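Local coordinates for putative transcriptional regulator protein, LacI family (PDB 3MIZ), which probably acts as a DNA-binding transcriptional repressor of the LacI family, its periplasmic-binding-protein-like core presumably sensing a small effector, at residues Gly53-Ser56 / Glu57-Val60. Numbering follows the deposited sequence.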
loop_
_atom_site.group_PDB
_atom_site.type_symbol
_atom_site.label_atom_id
_atom_site.label_comp_id
_atom_site.label_asym_id
_atom_site.label_seq_id
_atom_site.Cartn_x
_atom_site.Cartn_y
_atom_site.Cartn_z
ATOM N N GLY A 53 7.938 10.813 10.398
ATOM C CA GLY A 53 9.018 9.996 9.872
ATOM C C GLY A 53 9.741 9.311 11.020
ATOM O O GLY A 53 10.834 8.759 10.851
ATOM N N GLY A 54 9.126 9.355 12.195
ATOM C CA GLY A 54 9.699 8.739 13.377
ATOM C C GLY A 54 10.662 9.634 14.139
ATOM O O GLY A 54 11.331 9.180 15.069
ATOM N N SER A 55 10.734 10.904 13.750
ATOM C CA SER A 55 11.631 11.853 14.402
ATOM C C SER A 55 10.989 12.654 15.531
ATOM O O SER A 55 10.011 13.373 15.318
ATOM C CB SER A 55 12.204 12.819 13.365
ATOM O OG SER A 55 12.782 13.944 13.999
ATOM N N SER A 56 11.551 12.535 16.731
ATOM C CA SER A 56 11.039 13.267 17.886
ATOM C C SER A 56 11.141 14.763 17.641
ATOM O O SER A 56 10.234 15.525 17.987
ATOM C CB SER A 56 11.831 12.911 19.151
ATOM O OG SER A 56 11.513 11.607 19.601
ATOM N N GLU A 57 12.258 15.178 17.047
ATOM C CA GLU A 57 12.496 16.582 16.748
ATOM C C GLU A 57 11.408 17.147 15.842
ATOM O O GLU A 57 10.772 18.146 16.175
ATOM C CB GLU A 57 13.861 16.752 16.072
ATOM C CG GLU A 57 15.045 16.462 16.977
ATOM C CD GLU A 57 14.935 15.123 17.667
ATOM O OE1 GLU A 57 14.927 14.083 16.971
ATOM O OE2 GLU A 57 14.848 15.113 18.913
ATOM N N ARG A 58 11.206 16.508 14.694
ATOM C CA ARG A 58 10.194 16.969 13.755
ATOM C C ARG A 58 8.803 16.911 14.375
ATOM O O ARG A 58 7.965 17.760 14.086
ATOM C CB ARG A 58 10.217 16.132 12.475
ATOM C CG ARG A 58 11.546 16.110 11.755
ATOM C CD ARG A 58 11.368 15.667 10.312
ATOM N NE ARG A 58 12.618 15.170 9.758
ATOM C CZ ARG A 58 12.941 13.883 9.676
ATOM N NH1 ARG A 58 12.098 12.953 10.103
ATOM N NH2 ARG A 58 14.113 13.527 9.172
ATOM N N GLU A 59 8.552 15.911 15.221
ATOM C CA GLU A 59 7.245 15.796 15.860
ATOM C C GLU A 59 6.953 17.009 16.730
ATOM O O GLU A 59 5.861 17.574 16.683
ATOM C CB GLU A 59 7.147 14.542 16.741
ATOM C CG GLU A 59 5.740 14.370 17.323
ATOM C CD GLU A 59 5.594 13.164 18.230
ATOM O OE1 GLU A 59 6.413 12.230 18.130
ATOM O OE2 GLU A 59 4.642 13.146 19.034
ATOM N N VAL A 60 7.929 17.399 17.542
ATOM C CA VAL A 60 7.748 18.548 18.415
ATOM C C VAL A 60 7.321 19.747 17.581
ATOM O O VAL A 60 6.372 20.456 17.921
ATOM C CB VAL A 60 9.052 18.886 19.164
ATOM C CG1 VAL A 60 8.863 20.147 20.007
ATOM C CG2 VAL A 60 9.454 17.712 20.049
#
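S55 and R58 meet at the start of a helix in a textbook serine N-cap. The capping bond is nearly straight: R58 N donates to S55 OG over 3.1 Å at 176°. A chi1 of 165° sets OG opposite the backbone N of S55 and within reach of the first-turn amides, which lack carbonyl partners within the helix. In the main chain, E59 N reaches S55 O at 2.9 Å and V60 N reaches S56 O at 3.0 Å, both i to i+4. Van der Waals contact comes from the R58 side chain, which runs back along S55, with OG over one face of the guanidinium: R58 CG lies 3.4 Å from S55 OG, and R58 NH1 comes within 3.3 Å of S55 CB. That same NH1 donates to T52 O, so the arginine spans helix and preceding loop; R58 also packs on N41 of the second subunit. E57, bent at chi2 (52°), curls its carboxylate back beside S56, with OE2 3.7 Å from S56 CB. Further along, E59 turns to E87 N and W63 NE1 through OE2. Strand 46-51, outermost within this chain in the parallel sheet, leads through G53 and G54, both with positive phi, into helix 56-68.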